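Local coordinates for protein geranylgeranyl pyrophosphate synthase (Corynebacterium glutamicum, PDB 3LK5) that probably joins allylic and isopentenyl diphosphates in isoprenoid biosynthesis, as a magnesium-dependent prenyltransferase of the FPP/GGPP synthase family, at residues F11-D15 with Q78-N82; R28-L33 with W158-M162; D258-F263 with R282-L286. The contacts are given in a common frame with arbitrary orientation. Residue numbers count along the deposited sequence, not the author numbering.

In the fold
In this all-helical chain, contact 1 is a surface meeting of two loops, contact 2 is buried helix-helix packing and contact 3 a buried meeting of a helix end with a helix start. Contacts 1 and 2 draw on the same N-terminal region: residues 11-15 precede helix 21-43, which supplies 28-33 to contact 2. Contact 3 lies on the opposite side of the chain's centre from both. The chemistry follows the setting. One imidazole-to-carbonyl hydrogen bond is the polar link between the exposed loops, aromatic rings and a selenomethionine fill contact 2 near the second subunit, and contact 3, nearest the magnesium-binding aspartates, combines a leucine knob with a carboxylate that reaches backbone amides through two waters.

Contact 1: residues F11-D15 with Q78-N82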
loop_
_atom_site.group_PDB
_atom_site.type_symbol
_atom_site.label_atom_id
_atom_site.label_comp_id
_atom_site.label_asym_id
_atom_site.label_seq_id
_atom_site.Cartn_x
_atom_site.Cartn_y
_atom_site.Cartn_z
ATOM N N PHE A 11 -5.775 15.683 28.002
ATOM C CA PHE A 11 -5.622 14.431 28.740
ATOM C C PHE A 11 -4.241 14.430 29.429
ATOM O O PHE A 11 -3.410 15.302 29.138
ATOM C CB PHE A 11 -5.899 13.215 27.813
ATOM C CG PHE A 11 -4.688 12.680 27.046
ATOM C CD1 PHE A 11 -3.685 13.526 26.578
ATOM C CD2 PHE A 11 -4.590 11.312 26.771
ATOM C CE1 PHE A 11 -2.592 13.019 25.890
ATOM C CE2 PHE A 11 -3.503 10.795 26.068
ATOM C CZ PHE A 11 -2.508 11.652 25.623
ATOM N N ASP A 12 -4.006 13.497 30.356
ATOM C CA ASP A 12 -2.716 13.426 31.067
ATOM C C ASP A 12 -1.606 12.872 30.139
ATOM O O ASP A 12 -1.650 11.710 29.704
ATOM C CB ASP A 12 -2.840 12.610 32.374
ATOM C CG ASP A 12 -1.745 12.943 33.412
ATOM O OD1 ASP A 12 -0.578 13.209 33.038
ATOM O OD2 ASP A 12 -2.058 12.912 34.626
ATOM N N ALA A 13 -0.619 13.729 29.861
ATOM C CA ALA A 13 0.477 13.455 28.920
ATOM C C ALA A 13 1.628 12.606 29.492
ATOM O O ALA A 13 2.614 12.355 28.795
ATOM C CB ALA A 13 1.022 14.775 28.370
ATOM N N HIS A 14 1.507 12.184 30.752
ATOM C CA HIS A 14 2.551 11.394 31.424
ATOM C C HIS A 14 2.004 10.076 31.956
ATOM O O HIS A 14 2.758 9.231 32.468
ATOM C CB HIS A 14 3.217 12.195 32.554
ATOM C CG HIS A 14 4.363 13.050 32.101
ATOM N ND1 HIS A 14 4.214 14.378 31.752
ATOM C CD2 HIS A 14 5.678 12.763 31.935
ATOM C CE1 HIS A 14 5.386 14.872 31.395
ATOM N NE2 HIS A 14 6.291 13.913 31.496
ATOM N N ASP A 15 0.694 9.892 31.829
ATOM C CA ASP A 15 0.080 8.661 32.309
ATOM C C ASP A 15 -0.649 7.912 31.192
ATOM O O ASP A 15 -1.134 8.507 30.217
ATOM C CB ASP A 15 -0.809 8.911 33.558
ATOM C CG ASP A 15 -2.307 8.893 33.246
ATOM O OD1 ASP A 15 -3.019 8.041 33.820
ATOM O OD2 ASP A 15 -2.771 9.720 32.428
ATOM N N GLN A 78 9.977 7.857 27.903
ATOM C CA GLN A 78 10.030 9.301 28.066
ATOM C C GLN A 78 10.266 9.529 29.541
ATOM O O GLN A 78 10.750 10.586 29.934
ATOM C CB GLN A 78 8.741 9.952 27.572
ATOM C CG GLN A 78 8.925 11.398 27.177
ATOM C CD GLN A 78 7.825 12.293 27.696
ATOM O OE1 GLN A 78 7.735 13.455 27.313
ATOM N NE2 GLN A 78 6.982 11.761 28.583
ATOM N N GLY A 79 9.950 8.514 30.344
ATOM C CA GLY A 79 10.171 8.537 31.803
ATOM C C GLY A 79 9.481 9.703 32.507
ATOM O O GLY A 79 8.453 10.226 32.030
ATOM N N HIS A 80 10.055 10.117 33.641
ATOM C CA HIS A 80 9.531 11.249 34.427
ATOM C C HIS A 80 9.880 12.615 33.826
ATOM O O HIS A 80 9.616 13.652 34.449
ATOM C CB HIS A 80 9.992 11.167 35.899
ATOM C CG HIS A 80 9.595 9.895 36.588
ATOM N ND1 HIS A 80 10.446 9.207 37.432
ATOM C CD2 HIS A 80 8.445 9.175 36.546
ATOM C CE1 HIS A 80 9.835 8.123 37.881
ATOM N NE2 HIS A 80 8.620 8.081 37.360
ATOM N N LYS A 81 10.450 12.613 32.615
ATOM C CA LYS A 81 10.879 13.848 31.932
ATOM C C LYS A 81 10.040 14.257 30.703
ATOM O O LYS A 81 8.987 13.679 30.401
ATOM C CB LYS A 81 12.383 13.794 31.573
ATOM C CG LYS A 81 12.734 12.812 30.462
ATOM C CD LYS A 81 14.222 12.765 30.156
ATOM C CE LYS A 81 14.499 11.791 29.017
ATOM N NZ LYS A 81 13.674 12.118 27.812
ATOM N N ASN A 82 10.540 15.274 30.013
ATOM C CA ASN A 82 9.892 15.851 28.850
ATOM C C ASN A 82 10.649 15.535 27.552
ATOM O O ASN A 82 11.794 15.954 27.364
ATOM C CB ASN A 82 9.745 17.379 29.032
ATOM C CG ASN A 82 11.021 18.053 29.614
ATOM O OD1 ASN A 82 11.930 17.391 30.156
ATOM N ND2 ASN A 82 11.074 19.383 29.505
#
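This is a small loop-to-loop contact at the protein surface, where the segment leading to helix 21-43 meets the turn between helices 65-78 and 87-111. It buries 131 Å² and depends on one directed hydrogen bond: His-14 NE2 donates to the backbone Lys-81 O at 2.9 Å, with the carbonyl near the plane of the ring. A turn lies on each side of the bond. Asp-12 OD1 accepts from His-14 N at 3.3 Å, an Asx turn that bends the chain just before the histidine. Across from it, Gln-78 to Lys-81 form a type II' turn, closed by a weak bond from Lys-81 N to Gln-78 O. Gly-79 suits its second position because that site needs a positive phi, here 57°. Gln-78 packs its NE2 3.7 Å from His-14 NE2, but its OE1 hydrogen-bonds to Ser-83 N. Phe-11, beyond reach of the turn, meets Trp-71 and packs on Phe-21 and Leu-87, so the loop is also held by apolar contacts. Imidazole fits here as a planar donor that can reach a carbonyl while its side chain stays exposed. Its role as donor implies that NE2 carries a hydrogen, whatever the overall charge of the ring.

Contact 2: residues R28-L33 with W158-M162; sequences RLTQFL and WAEDM
Phe-32 packs its ring against the CB and indole of Trp-158 and against CA and CB of Met-162, forming an offset edge-to-face aromatic pair and a Met-aromatic contact in a crossing of two α-helices. Both segments are helical throughout, within helices 21-43 and 144-164. The axes of the short segments 28-33 and 158-162 approach to 11.8 Å with a signed crossing angle of 103°, a wide, nearly perpendicular crossing whose gap bulky side chains fill, burying 333 Å². Phe-32 and Met-162 have the nearest CA atoms, 7.3 Å apart. Phe-32 takes chi1 t and chi2 -88°, putting its edge toward the face of Trp-158 (chi1 m, chi2 -7°). The Phe-32 ring and the Trp-158 five-membered ring have centroids 5.3 Å apart and planes at 69°, while Phe-32 CE1 lies 3.6 Å from Trp-158 CB. Leu-33 CD2 adds apolar cover 3.7 Å from Trp-158 CZ3. The indole also suits the subunit boundary: its NE1 hydrogen-bonds to Thr-185 OG1 of the second subunit, and Asp-161 OD1 makes a salt bridge to Arg-184 of that subunit. Met-162, a selenomethionine, is fully extended (t, t, t), a slender reach that brings SE 4.5 Å from the Phe-32 ring centroid, obliquely, and 3.9 Å from Leu-29 CD2. Its terminal CE ends 3.5 Å from Arg-28 O and 3.8 Å from Arg-28 CB.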
loop_
_atom_site.group_PDB
_atom_site.type_symbol
_atom_site.label_atom_id
_atom_site.label_comp_id
_atom_site.label_asym_id
_atom_site.label_seq_id
_atom_site.Cartn_x
_atom_site.Cartn_y
_atom_site.Cartn_z
ATOM N N ARG A 28 -7.699 12.104 16.469
ATOM C CA ARG A 28 -6.587 12.359 15.526
ATOM C C ARG A 28 -6.947 11.897 14.102
ATOM O O ARG A 28 -6.632 12.581 13.121
ATOM C CB ARG A 28 -5.289 11.644 15.991
ATOM C CG ARG A 28 -4.838 11.976 17.449
ATOM C CD ARG A 28 -4.835 13.492 17.770
ATOM N NE ARG A 28 -4.029 14.306 16.860
ATOM C CZ ARG A 28 -3.987 15.638 16.902
ATOM N NH1 ARG A 28 -4.713 16.300 17.818
ATOM N NH2 ARG A 28 -3.235 16.313 16.045
ATOM N N LEU A 29 -7.568 10.723 14.000
ATOM C CA LEU A 29 -7.949 10.171 12.711
ATOM C C LEU A 29 -9.000 11.050 12.063
ATOM O O LEU A 29 -8.963 11.252 10.837
ATOM C CB LEU A 29 -8.489 8.733 12.829
ATOM C CG LEU A 29 -7.432 7.699 13.294
ATOM C CD1 LEU A 29 -8.176 6.431 13.673
ATOM C CD2 LEU A 29 -6.366 7.476 12.130
ATOM N N THR A 30 -9.946 11.560 12.867
ATOM C CA THR A 30 -10.950 12.506 12.344
ATOM C C THR A 30 -10.317 13.726 11.730
ATOM O O THR A 30 -10.685 14.138 10.606
ATOM C CB THR A 30 -11.987 12.932 13.451
ATOM O OG1 THR A 30 -12.620 11.756 13.951
ATOM C CG2 THR A 30 -13.043 13.855 12.843
ATOM N N GLN A 31 -9.369 14.326 12.443
ATOM C CA GLN A 31 -8.706 15.510 11.933
ATOM C C GLN A 31 -7.983 15.247 10.605
ATOM O O GLN A 31 -8.028 16.070 9.667
ATOM C CB GLN A 31 -7.731 16.072 12.967
ATOM C CG GLN A 31 -8.485 16.431 14.233
ATOM C CD GLN A 31 -7.814 17.498 15.061
ATOM O OE1 GLN A 31 -8.244 17.758 16.193
ATOM N NE2 GLN A 31 -6.755 18.122 14.529
ATOM N N PHE A 32 -7.347 14.085 10.529
ATOM C CA PHE A 32 -6.586 13.754 9.318
ATOM C C PHE A 32 -7.537 13.573 8.127
ATOM O O PHE A 32 -7.294 14.104 7.025
ATOM C CB PHE A 32 -5.750 12.474 9.566
ATOM C CG PHE A 32 -4.958 12.041 8.341
ATOM C CD1 PHE A 32 -5.526 11.205 7.385
ATOM C CD2 PHE A 32 -3.658 12.507 8.152
ATOM C CE1 PHE A 32 -4.797 10.827 6.212
ATOM C CE2 PHE A 32 -2.894 12.134 6.996
ATOM C CZ PHE A 32 -3.462 11.287 6.032
ATOM N N LEU A 33 -8.593 12.784 8.335
ATOM C CA LEU A 33 -9.592 12.513 7.304
ATOM C C LEU A 33 -10.299 13.777 6.820
ATOM O O LEU A 33 -10.480 13.979 5.594
ATOM C CB LEU A 33 -10.585 11.445 7.752
ATOM C CG LEU A 33 -9.904 10.057 7.819
ATOM C CD1 LEU A 33 -10.752 9.069 8.691
ATOM C CD2 LEU A 33 -9.722 9.481 6.416
ATOM N N TRP A 158 -1.923 6.790 3.247
ATOM C CA TRP A 158 -2.243 7.787 4.284
ATOM C C TRP A 158 -1.603 7.456 5.646
ATOM O O TRP A 158 -1.345 8.368 6.427
ATOM C CB TRP A 158 -3.768 7.926 4.421
ATOM C CG TRP A 158 -4.316 8.760 3.273
ATOM C CD1 TRP A 158 -3.593 9.445 2.316
ATOM C CD2 TRP A 158 -5.694 9.030 3.014
ATOM N NE1 TRP A 158 -4.476 10.090 1.427
ATOM C CE2 TRP A 158 -5.759 9.859 1.868
ATOM C CE3 TRP A 158 -6.894 8.617 3.634
ATOM C CZ2 TRP A 158 -6.976 10.295 1.335
ATOM C CZ3 TRP A 158 -8.111 9.039 3.095
ATOM C CH2 TRP A 158 -8.138 9.876 1.963
ATOM N N ALA A 159 -1.407 6.169 5.939
ATOM C CA ALA A 159 -0.615 5.806 7.150
ATOM C C ALA A 159 0.743 6.482 7.067
ATOM O O ALA A 159 1.230 7.103 8.043
ATOM C CB ALA A 159 -0.446 4.278 7.295
ATOM N N GLU A 160 1.387 6.360 5.896
ATOM C CA GLU A 160 2.721 6.928 5.725
ATOM C C GLU A 160 2.639 8.441 5.838
ATOM O O GLU A 160 3.487 9.037 6.470
ATOM C CB GLU A 160 3.344 6.567 4.340
ATOM C CG GLU A 160 3.158 5.090 4.012
ATOM C CD GLU A 160 4.217 4.123 4.614
ATOM O OE1 GLU A 160 5.130 4.665 5.377
ATOM O OE2 GLU A 160 4.127 2.840 4.260
ATOM N N ASP A 161 1.678 9.066 5.140
ATOM C CA ASP A 161 1.552 10.552 5.189
ATOM C C ASP A 161 1.318 11.006 6.627
ATOM O O ASP A 161 1.828 12.042 7.037
ATOM C CB ASP A 161 0.344 11.008 4.370
ATOM C CG ASP A 161 0.570 10.866 2.849
ATOM O OD1 ASP A 161 1.726 10.761 2.380
ATOM O OD2 ASP A 161 -0.429 10.827 2.129
HETATM N N MSE A 162 0.456 10.304 7.338
HETATM C CA MSE A 162 0.084 10.753 8.693
HETATM C C MSE A 162 1.304 10.757 9.589
HETATM O O MSE A 162 1.474 11.685 10.401
HETATM C CB MSE A 162 -1.022 9.863 9.292
HETATM C CG MSE A 162 -1.581 10.454 10.614
HETATM SE SE MSE A 162 -3.235 9.526 11.051
HETATM C CE MSE A 162 -3.748 10.563 12.715
#

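Contact 3: residues D258-F263 with R282-L286; sequences DLLGVF and RTVLL
Residues 258-263 form the last turn and a half of helix 236-263, while 282-286 run from an extended approach into the start of helix 284-296. The first helix loosens at its end: Val-262 has phi/psi -111°/-48°, and its N donates to Leu-259 O at 3.1 Å and only weakly to Asp-258 O at 3.4 Å. Phe-263 N still bonds to Leu-259 O at 2.7 Å. Thr-283 (-88°/165°) is the N-cap of the second helix, its OG1 accepting from Leu-286 N at 2.9 Å; chi1 p places this hydroxyl. The closest CA atoms are those of Asp-258 and Thr-283, 6.7 Å apart. Leu-285 (chi1 t, chi2 p) is a knob in a hole formed by Asp-258, Leu-259, Val-262 and Phe-263. Its CD1 lies 3.9 Å from Leu-259 CD2, and its CD2 lies 3.9 Å from Val-262 CG2 and 4.1 Å from Phe-263 CE2. Asp-258 (chi1 m) falls, by sequence, in the family's second aspartate-rich region, a variant here, with Gly-261 in place of the last aspartate of DDxxD. Its OD2 accepts from two waters at 2.6 Å each; these accept in turn from Leu-285 N (2.9 Å) and Val-284 N (2.8 Å), so a carboxylate serves amides open at a helix start. Asp-258 OD1 hydrogen-bonds to Gln-254 NE2. The Thr-283 side chain is about 7 Å from that of Asp-194, which binds Mg(2+) in a structure of this protein, although no metal is bound to this chain. Around the contact, helix 329-347 covers Leu-259, helix 314-326 covers Val-262 and Leu-285, and helix 205-231 packs against Val-284.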
loop_
_atom_site.group_PDB
_atom_site.type_symbol
_atom_site.label_atom_id
_atom_site.label_comp_id
_atom_site.label_asym_id
_atom_site.label_seq_id
_atom_site.Cartn_x
_atom_site.Cartn_y
_atom_site.Cartn_z
ATOM N N ASP A 258 -6.932 -17.385 18.678
ATOM C CA ASP A 258 -7.220 -18.676 18.054
ATOM C C ASP A 258 -8.207 -19.489 18.915
ATOM O O ASP A 258 -9.146 -20.053 18.378
ATOM C CB ASP A 258 -5.968 -19.507 17.861
ATOM C CG ASP A 258 -4.933 -18.857 16.950
ATOM O OD1 ASP A 258 -5.260 -17.962 16.129
ATOM O OD2 ASP A 258 -3.780 -19.277 17.054
ATOM N N LEU A 259 -8.019 -19.513 20.237
ATOM C CA LEU A 259 -8.945 -20.271 21.092
ATOM C C LEU A 259 -10.331 -19.653 21.041
ATOM O O LEU A 259 -11.332 -20.375 20.885
ATOM C CB LEU A 259 -8.430 -20.388 22.529
ATOM C CG LEU A 259 -7.120 -21.154 22.730
ATOM C CD1 LEU A 259 -6.737 -21.216 24.207
ATOM C CD2 LEU A 259 -7.219 -22.618 22.164
ATOM N N LEU A 260 -10.401 -18.313 21.098
ATOM C CA LEU A 260 -11.696 -17.632 20.980
ATOM C C LEU A 260 -12.376 -17.885 19.634
ATOM O O LEU A 260 -13.598 -17.977 19.580
ATOM C CB LEU A 260 -11.589 -16.106 21.218
ATOM C CG LEU A 260 -11.302 -15.661 22.659
ATOM C CD1 LEU A 260 -10.923 -14.155 22.645
ATOM C CD2 LEU A 260 -12.462 -15.970 23.665
ATOM N N GLY A 261 -11.598 -17.993 18.560
ATOM C CA GLY A 261 -12.165 -18.203 17.207
ATOM C C GLY A 261 -12.796 -19.588 17.042
ATOM O O GLY A 261 -13.545 -19.838 16.090
ATOM N N VAL A 262 -12.520 -20.479 17.990
ATOM C CA VAL A 262 -13.135 -21.808 17.981
ATOM C C VAL A 262 -14.125 -21.943 19.154
ATOM O O VAL A 262 -15.288 -22.370 18.983
ATOM C CB VAL A 262 -12.016 -22.877 18.014
ATOM C CG1 VAL A 262 -12.589 -24.277 18.258
ATOM C CG2 VAL A 262 -11.264 -22.841 16.690
ATOM N N PHE A 263 -13.682 -21.564 20.356
ATOM C CA PHE A 263 -14.453 -21.858 21.557
ATOM C C PHE A 263 -15.176 -20.654 22.145
ATOM O O PHE A 263 -15.873 -20.780 23.139
ATOM C CB PHE A 263 -13.556 -22.468 22.640
ATOM C CG PHE A 263 -12.912 -23.747 22.231
ATOM C CD1 PHE A 263 -13.679 -24.914 22.128
ATOM C CD2 PHE A 263 -11.546 -23.800 21.966
ATOM C CE1 PHE A 263 -13.084 -26.111 21.760
ATOM C CE2 PHE A 263 -10.928 -24.998 21.605
ATOM C CZ PHE A 263 -11.733 -26.177 21.492
ATOM N N ARG A 282 -5.111 -21.710 9.620
ATOM C CA ARG A 282 -4.060 -22.659 9.979
ATOM C C ARG A 282 -3.337 -22.293 11.285
ATOM O O ARG A 282 -2.202 -21.795 11.285
ATOM C CB ARG A 282 -3.075 -22.847 8.819
ATOM C CG ARG A 282 -3.734 -23.488 7.627
ATOM C CD ARG A 282 -3.881 -24.977 7.852
ATOM N NE ARG A 282 -4.874 -25.572 6.968
ATOM C CZ ARG A 282 -5.249 -26.854 7.011
ATOM N NH1 ARG A 282 -4.689 -27.716 7.868
ATOM N NH2 ARG A 282 -6.179 -27.289 6.167
ATOM N N THR A 283 -4.009 -22.585 12.395
ATOM C CA THR A 283 -3.551 -22.176 13.703
ATOM C C THR A 283 -2.595 -23.181 14.345
ATOM O O THR A 283 -2.488 -24.368 13.922
ATOM C CB THR A 283 -4.780 -21.949 14.616
ATOM O OG1 THR A 283 -5.553 -23.162 14.694
ATOM C CG2 THR A 283 -5.683 -20.846 14.045
ATOM N N VAL A 284 -1.910 -22.730 15.388
ATOM C CA VAL A 284 -1.171 -23.642 16.248
ATOM C C VAL A 284 -2.128 -24.669 16.899
ATOM O O VAL A 284 -1.780 -25.854 16.987
ATOM C CB VAL A 284 -0.389 -22.874 17.338
ATOM C CG1 VAL A 284 0.093 -23.818 18.451
ATOM C CG2 VAL A 284 0.820 -22.120 16.678
ATOM N N LEU A 285 -3.305 -24.210 17.335
ATOM C CA LEU A 285 -4.354 -25.111 17.869
ATOM C C LEU A 285 -4.656 -26.256 16.874
ATOM O O LEU A 285 -4.631 -27.461 17.239
ATOM C CB LEU A 285 -5.652 -24.334 18.142
ATOM C CG LEU A 285 -6.903 -25.108 18.610
ATOM C CD1 LEU A 285 -6.667 -25.804 19.952
ATOM C CD2 LEU A 285 -8.181 -24.282 18.643
ATOM N N LEU A 286 -4.964 -25.886 15.628
ATOM C CA LEU A 286 -5.276 -26.895 14.608
ATOM C C LEU A 286 -4.104 -27.833 14.314
ATOM O O LEU A 286 -4.307 -29.049 14.186
ATOM C CB LEU A 286 -5.825 -26.245 13.316
ATOM C CG LEU A 286 -6.183 -27.207 12.171
ATOM C CD1 LEU A 286 -7.285 -28.252 12.563
ATOM C CD2 LEU A 286 -6.557 -26.420 10.889
HETATM O O HOH W 1 -3.516 -21.490 18.314
HETATM O O HOH W 2 -1.743 -19.920 15.589
#